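Local coordinates for protein beta-agarase D (Zobellia galactanivorans, PDB 4ASM) that cleaves the beta-1,4-linkages of agarose at random, with retention of anomeric configuration, through the family GH16 catalytic domain that forms this chain, at residues G168-G171 / N172-N176; N286-S290 / L291-K295; T252-A255 / D256-Q260. One frame throughout, in Å; residues are numbered along the deposited sequence.

Overall arrangement
Three local contacts, two at turns and one at a strand-to-helix junction, show how a beta-rich GH16 domain closes its connections with local bonds. Contact 3 forms the turn end of the hairpin of strands 249-253 and 259-264 at the surface; contact 2, partly buried, turns strand 282-288 into helix 291-297. Strands 259-264 and 282-288 are neighbours, so these two contacts share a sheet, their centres about 14 Å apart, and touch where I287 packs on Q260. Contact 1, also partly buried, is a loop with no regular structure, its centre about 25 Å from contact 3 and 36 Å from contact 2. It relies on amide and carboxylate bonds, contact 2 on helix capping, and contact 3 on strand pairing with an arginine laid over tryptophan.

Contact 1 (G168-G171 / N172-N176); sequences GGPG and NDNRN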
loop_
_atom_site.group_PDB
_atom_site.type_symbol
_atom_site.label_atom_id
_atom_site.label_comp_id
_atom_site.label_asym_id
_atom_site.label_seq_id
_atom_site.Cartn_x
_atom_site.Cartn_y
_atom_site.Cartn_z
ATOM N N GLY A 168 -4.352 11.230 1.107
ATOM C CA GLY A 168 -5.379 11.597 2.076
ATOM C C GLY A 168 -5.784 13.045 2.182
ATOM O O GLY A 168 -6.854 13.350 2.744
ATOM N N GLY A 169 -4.949 13.947 1.686
ATOM C CA GLY A 169 -5.255 15.368 1.802
ATOM C C GLY A 169 -5.925 15.890 0.548
ATOM O O GLY A 169 -5.500 15.571 -0.569
ATOM N N PRO A 170 -7.003 16.680 0.703
ATOM C CA PRO A 170 -7.650 17.222 -0.479
ATOM C C PRO A 170 -6.866 18.321 -1.174
ATOM O O PRO A 170 -7.202 18.679 -2.287
ATOM C CB PRO A 170 -8.979 17.785 0.061
ATOM C CG PRO A 170 -8.708 18.099 1.481
ATOM C CD PRO A 170 -7.721 17.026 1.943
ATOM N N GLY A 171 -5.837 18.853 -0.534
ATOM C CA GLY A 171 -5.153 20.039 -1.054
ATOM C C GLY A 171 -5.774 21.312 -0.508
ATOM O O GLY A 171 -6.959 21.351 -0.208
ATOM N N ASN A 172 -4.958 22.349 -0.394
ATOM C CA ASN A 172 -5.455 23.639 0.082
ATOM C C ASN A 172 -6.476 24.265 -0.861
ATOM O O ASN A 172 -7.270 25.093 -0.420
ATOM C CB ASN A 172 -4.301 24.587 0.417
ATOM C CG ASN A 172 -3.453 24.962 -0.798
ATOM O OD1 ASN A 172 -3.716 24.564 -1.935
ATOM N ND2 ASN A 172 -2.419 25.750 -0.547
ATOM N N ASP A 173 -6.495 23.832 -2.125
ATOM C CA ASP A 173 -7.503 24.275 -3.105
ATOM C C ASP A 173 -8.486 23.155 -3.473
ATOM O O ASP A 173 -9.239 23.279 -4.440
ATOM C CB ASP A 173 -6.823 24.823 -4.371
ATOM C CG ASP A 173 -5.927 23.792 -5.060
ATOM O OD1 ASP A 173 -5.960 22.616 -4.635
ATOM O OD2 ASP A 173 -5.183 24.166 -5.996
ATOM N N ASN A 174 -8.456 22.045 -2.724
ATOM C CA ASN A 174 -9.352 20.905 -2.960
ATOM C C ASN A 174 -9.167 20.156 -4.280
ATOM O O ASN A 174 -10.020 19.361 -4.645
ATOM C CB ASN A 174 -10.839 21.277 -2.767
ATOM C CG ASN A 174 -11.233 21.283 -1.327
ATOM O OD1 ASN A 174 -11.044 20.292 -0.628
ATOM N ND2 ASN A 174 -11.769 22.399 -0.860
ATOM N N ARG A 175 -8.028 20.355 -4.938
ATOM C CA ARG A 175 -7.796 19.701 -6.240
ATOM C C ARG A 175 -7.735 18.162 -6.162
ATOM O O ARG A 175 -7.908 17.472 -7.161
ATOM C CB ARG A 175 -6.531 20.255 -6.882
ATOM C CG ARG A 175 -5.248 19.839 -6.207
ATOM C CD ARG A 175 -4.126 20.699 -6.763
ATOM N NE ARG A 175 -2.872 20.417 -6.085
ATOM C CZ ARG A 175 -2.577 20.788 -4.844
ATOM N NH1 ARG A 175 -3.469 21.504 -4.102
ATOM N NH2 ARG A 175 -1.400 20.455 -4.332
ATOM N N ASN A 176 -7.458 17.649 -4.966
ATOM C CA ASN A 176 -7.401 16.207 -4.700
ATOM C C ASN A 176 -8.587 15.697 -3.856
ATOM O O ASN A 176 -8.537 14.605 -3.313
ATOM C CB ASN A 176 -6.081 15.888 -3.983
ATOM C CG ASN A 176 -5.750 14.408 -3.992
ATOM O OD1 ASN A 176 -5.725 13.775 -5.042
ATOM N ND2 ASN A 176 -5.467 13.852 -2.811
#
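N176 and G169 form the close-packed end of this loop. The side-chain ND2 of N176 donates to G169 O at 2.8 Å along an almost straight path, with an N-H...O angle of 174°, and the acceptor lies in the plane of the N176 amide. With CG anti to the backbone N (chi1 -165°), the amide is swung across to that carbonyl. One residue along, the backbone N of N176 donates to P170 O at 2.9 Å, so a single asparagine grips two successive carbonyls with its main and side chains. N176 is buried, and T145 and R336 pack against it. Beyond these bonds the chain reverses at the outer end through a type I beta turn from G171 to N174, in which N174 N donates to G171 O. This turn and an Asx turn overlap: D173 OD1 accepts from R175 N at 3.1 Å and also from R175 NH1 at 2.8 Å, the latter a salt bridge. The two donors reach the oxygen from opposite faces of the carboxylate plane, which should restrict its rotation. R175 carries NH1 to within 3.8 Å of G171 CA, while its NH2 pairs with E342, tying the turn to the helix 340-343. The loop joins strand 159-166, which carries the probable nucleophile E160 and proton donor E165, to helix 177-180. Toward solvent the packing thins: N172, D173 and N174 are exposed, and the N174 side chain merely lies alongside the proline, its OD1 3.3 Å from P170 CB, while N172 OD1 turns to N339.

Contact 2 (N286-S290 / L291-K295); sequences NIASS and LSDAK
D293 reaches back from the first turn of the helix to S289, where its OD2 accepts from the backbone N at 2.9 Å. The donor meets the anti side of the carboxylate, 19° out of its plane, and S289 OG adds a weak bond to the same oxygen. The same OD2 also touches A288 CB, 3.3 Å away. A second bond runs the other way: D293 N donates to S290 OG at 3.0 Å, making S290 the N-cap of helix 291-297. For this the serine hydroxyl stands between its own backbone N and carbonyl carbon (chi1 68°), facing the start of the helix. D293 CG is anti to its backbone N (chi1 -175°), which carries the carboxylate back toward S289. Behind these polar groups the helix begins in earnest, with A294 N donating to S290 O at 3.0 Å. The methyls of A294 and A288 meet, CB to CB, at 3.6 Å, an apolar contact between the helix and the residues leading into it. Further out, A249 and Q251 of strand 249-253 receive L291, and A249 also meets A294 and K295; K295 NZ forms a salt bridge with D246. The serine hydroxyl thus satisfies an amide that has no helical carbonyl before it, and the D293 carboxylate, placed near the helix N-terminus, would probably be stabilised as an anion by the dipole there.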
loop_
_atom_site.group_PDB
_atom_site.type_symbol
_atom_site.label_atom_id
_atom_site.label_comp_id
_atom_site.label_asym_id
_atom_site.label_seq_id
_atom_site.Cartn_x
_atom_site.Cartn_y
_atom_site.Cartn_z
ATOM N N ASN A 286 -19.707 -7.165 -12.188
ATOM C CA ASN A 286 -21.092 -7.594 -12.018
ATOM C C ASN A 286 -21.389 -7.853 -10.543
ATOM O O ASN A 286 -20.490 -8.096 -9.755
ATOM C CB ASN A 286 -21.336 -8.883 -12.806
ATOM C CG ASN A 286 -21.359 -8.668 -14.306
ATOM O OD1 ASN A 286 -21.542 -7.556 -14.804
ATOM N ND2 ASN A 286 -21.186 -9.768 -15.043
ATOM N N ILE A 287 -22.684 -7.829 -10.197
ATOM C CA ILE A 287 -23.156 -8.038 -8.836
ATOM C C ILE A 287 -23.501 -9.502 -8.613
ATOM O O ILE A 287 -24.162 -10.138 -9.463
ATOM C CB ILE A 287 -24.407 -7.168 -8.572
ATOM C CG1 ILE A 287 -23.995 -5.705 -8.587
ATOM C CG2 ILE A 287 -25.091 -7.522 -7.238
ATOM C CD1 ILE A 287 -25.158 -4.764 -8.631
ATOM N N ALA A 288 -23.043 -10.022 -7.479
ATOM C CA ALA A 288 -23.415 -11.363 -7.033
ATOM C C ALA A 288 -24.100 -11.294 -5.667
ATOM O O ALA A 288 -24.250 -10.213 -5.086
ATOM C CB ALA A 288 -22.187 -12.280 -6.977
ATOM N N SER A 289 -24.544 -12.435 -5.160
ATOM C CA SER A 289 -25.303 -12.414 -3.918
ATOM C C SER A 289 -24.566 -12.966 -2.691
ATOM O O SER A 289 -25.131 -13.003 -1.596
ATOM C CB SER A 289 -26.611 -13.151 -4.112
ATOM O OG SER A 289 -26.340 -14.478 -4.445
ATOM N N SER A 290 -23.312 -13.392 -2.886
ATOM C CA SER A 290 -22.455 -13.866 -1.795
ATOM C C SER A 290 -21.087 -14.026 -2.417
ATOM O O SER A 290 -20.941 -13.935 -3.643
ATOM C CB SER A 290 -22.945 -15.208 -1.236
ATOM O OG SER A 290 -22.763 -16.231 -2.188
ATOM N N LEU A 291 -20.086 -14.280 -1.577
ATOM C CA LEU A 291 -18.744 -14.479 -2.109
ATOM C C LEU A 291 -18.667 -15.776 -2.918
ATOM O O LEU A 291 -18.074 -15.793 -3.998
ATOM C CB LEU A 291 -17.698 -14.454 -0.982
ATOM C CG LEU A 291 -16.245 -14.451 -1.471
ATOM C CD1 LEU A 291 -15.884 -13.182 -2.229
ATOM C CD2 LEU A 291 -15.326 -14.675 -0.281
ATOM N N SER A 292 -19.300 -16.841 -2.417
ATOM C CA SER A 292 -19.346 -18.115 -3.170
ATOM C C SER A 292 -20.079 -17.972 -4.503
ATOM O O SER A 292 -19.631 -18.493 -5.497
ATOM C CB SER A 292 -19.928 -19.236 -2.326
ATOM O OG SER A 292 -19.005 -19.574 -1.303
ATOM N N ASP A 293 -21.181 -17.226 -4.521
ATOM C CA ASP A 293 -21.896 -16.965 -5.768
ATOM C C ASP A 293 -20.997 -16.239 -6.780
ATOM O O ASP A 293 -20.967 -16.596 -7.958
ATOM C CB ASP A 293 -23.161 -16.136 -5.458
ATOM C CG ASP A 293 -24.039 -15.913 -6.671
ATOM O OD1 ASP A 293 -24.411 -16.903 -7.350
ATOM O OD2 ASP A 293 -24.379 -14.739 -6.925
ATOM N N ALA A 294 -20.276 -15.217 -6.311
ATOM C CA ALA A 294 -19.372 -14.466 -7.168
ATOM C C ALA A 294 -18.259 -15.354 -7.749
ATOM O O ALA A 294 -17.992 -15.302 -8.927
ATOM C CB ALA A 294 -18.792 -13.284 -6.381
ATOM N N LYS A 295 -17.655 -16.168 -6.891
ATOM C CA LYS A 295 -16.640 -17.141 -7.300
ATOM C C LYS A 295 -17.201 -18.129 -8.325
ATOM O O LYS A 295 -16.542 -18.441 -9.310
ATOM C CB LYS A 295 -16.082 -17.883 -6.085
ATOM C CG LYS A 295 -15.215 -16.998 -5.173
ATOM C CD LYS A 295 -14.882 -17.643 -3.806
ATOM C CE LYS A 295 -14.146 -18.955 -3.949
ATOM N NZ LYS A 295 -12.759 -18.763 -4.417
#

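Contact 3 (T252-A255 / D256-Q260); sequences TRLA and DGTWQ
T252 pairs with Q260 through two backbone bonds, T252 N to Q260 O and Q260 N to T252 O, both 2.9 Å, forming an antiparallel hydrogen-bonded pair. The indole of W259 comes close to the same peptide, its CE3 3.4 Å from T252 C. R253 faces W259 as the next, non-hydrogen-bonded pair, and here the side chains carry the contact. The arginine CG sits over the six-membered ring of W259, 3.5 Å from its centroid and 2° off the ring normal, a CH-pi contact. From there the chain runs extended to NE, and the guanidinium is tilted 40° to the indole, with W259 NE1 over one of its faces. Its NH1 turns to the loop instead, donating to G257 O at 2.8 Å; that oxygen lies at the guanidinium edge, and the bond is in the carbonyl plane. NE is taken by M241 O of the adjoining strand 240-246, so two backbone carbonyls hold the group. This is the end of the beta hairpin of strands 249-253 and 259-264, and the reversal is a type I turn from L254 to G257 with a G1 beta bulge, G257 taking the left-handed conformation. L254 N donates to T258 O at 2.7 Å, while L254 O accepts from G257 N, the donor standing above the carbonyl plane. The L254 side chain sets CD1 on T258 CG2 and leans on Q260 CB; N205 touches it from outside. A255 occupies the exposed tip near N211. Just past it, D256 OD1 accepts from T258 N at 3.0 Å, an Asx turn at the exit into strand 259-264.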
loop_
_atom_site.group_PDB
_atom_site.type_symbol
_atom_site.label_atom_id
_atom_site.label_comp_id
_atom_site.label_asym_id
_atom_site.label_seq_id
_atom_site.Cartn_x
_atom_site.Cartn_y
_atom_site.Cartn_z
ATOM N N THR A 252 -16.812 -6.145 -0.823
ATOM C CA THR A 252 -16.357 -4.915 -0.166
ATOM C C THR A 252 -17.485 -4.185 0.532
ATOM O O THR A 252 -18.652 -4.271 0.122
ATOM C CB THR A 252 -15.320 -4.064 -1.013
ATOM O OG1 THR A 252 -15.453 -2.637 -0.864
ATOM C CG2 THR A 252 -15.183 -4.549 -2.418
ATOM N N ARG A 253 -17.141 -3.572 1.661
ATOM C CA ARG A 253 -18.121 -2.771 2.393
ATOM C C ARG A 253 -18.308 -1.463 1.682
ATOM O O ARG A 253 -17.360 -0.704 1.490
ATOM C CB ARG A 253 -17.664 -2.521 3.824
ATOM C CG ARG A 253 -17.905 -3.686 4.716
ATOM C CD ARG A 253 -17.858 -3.244 6.182
ATOM N NE ARG A 253 -17.733 -4.402 7.043
ATOM C CZ ARG A 253 -18.743 -5.028 7.620
ATOM N NH1 ARG A 253 -19.988 -4.610 7.429
ATOM N NH2 ARG A 253 -18.498 -6.068 8.407
ATOM N N LEU A 254 -19.562 -1.215 1.297
ATOM C CA LEU A 254 -19.979 0.023 0.681
ATOM C C LEU A 254 -19.936 1.172 1.683
ATOM O O LEU A 254 -19.659 0.992 2.870
ATOM C CB LEU A 254 -21.407 -0.163 0.145
ATOM C CG LEU A 254 -21.513 -1.273 -0.919
ATOM C CD1 LEU A 254 -22.993 -1.443 -1.335
ATOM C CD2 LEU A 254 -20.588 -1.002 -2.121
ATOM N N ALA A 255 -20.230 2.361 1.190
ATOM C CA ALA A 255 -20.127 3.571 2.014
ATOM C C ALA A 255 -20.963 3.508 3.297
ATOM O O ALA A 255 -20.571 4.076 4.336
ATOM C CB ALA A 255 -20.501 4.781 1.205
ATOM N N ASP A 256 -22.104 2.826 3.215
ATOM C CA ASP A 256 -22.985 2.680 4.377
ATOM C C ASP A 256 -22.655 1.472 5.248
ATOM O O ASP A 256 -23.378 1.184 6.202
ATOM C CB ASP A 256 -24.461 2.665 3.963
ATOM C CG ASP A 256 -24.875 1.377 3.279
ATOM O OD1 ASP A 256 -24.008 0.546 2.925
ATOM O OD2 ASP A 256 -26.108 1.178 3.064
ATOM N N GLY A 257 -21.583 0.759 4.898
ATOM C CA GLY A 257 -21.128 -0.389 5.683
ATOM C C GLY A 257 -21.623 -1.729 5.173
ATOM O O GLY A 257 -21.171 -2.784 5.613
ATOM N N THR A 258 -22.559 -1.692 4.243
ATOM C CA THR A 258 -23.203 -2.888 3.778
ATOM C C THR A 258 -22.287 -3.621 2.757
ATOM O O THR A 258 -21.527 -2.989 2.008
ATOM C CB THR A 258 -24.602 -2.440 3.280
ATOM O OG1 THR A 258 -25.639 -3.262 3.839
ATOM C CG2 THR A 258 -24.675 -2.256 1.857
ATOM N N TRP A 259 -22.325 -4.949 2.763
ATOM C CA TRP A 259 -21.458 -5.741 1.860
ATOM C C TRP A 259 -21.986 -5.804 0.445
ATOM O O TRP A 259 -23.173 -6.084 0.234
ATOM C CB TRP A 259 -21.280 -7.178 2.344
ATOM C CG TRP A 259 -20.377 -7.347 3.545
ATOM C CD1 TRP A 259 -20.759 -7.687 4.811
ATOM C CD2 TRP A 259 -18.957 -7.187 3.584
ATOM N NE1 TRP A 259 -19.670 -7.764 5.637
ATOM C CE2 TRP A 259 -18.541 -7.475 4.906
ATOM C CE3 TRP A 259 -17.987 -6.855 2.628
ATOM C CZ2 TRP A 259 -17.196 -7.415 5.299
ATOM C CZ3 TRP A 259 -16.648 -6.803 3.020
ATOM C CH2 TRP A 259 -16.274 -7.071 4.343
ATOM N N GLN A 260 -21.098 -5.584 -0.525
ATOM C CA GLN A 260 -21.412 -5.847 -1.932
ATOM C C GLN A 260 -20.458 -6.893 -2.498
ATOM O O GLN A 260 -19.231 -6.786 -2.326
ATOM C CB GLN A 260 -21.379 -4.584 -2.771
ATOM C CG GLN A 260 -21.862 -4.848 -4.181
ATOM C CD GLN A 260 -21.963 -3.617 -5.012
ATOM O OE1 GLN A 260 -23.062 -3.257 -5.467
ATOM N NE2 GLN A 260 -20.850 -2.971 -5.247
#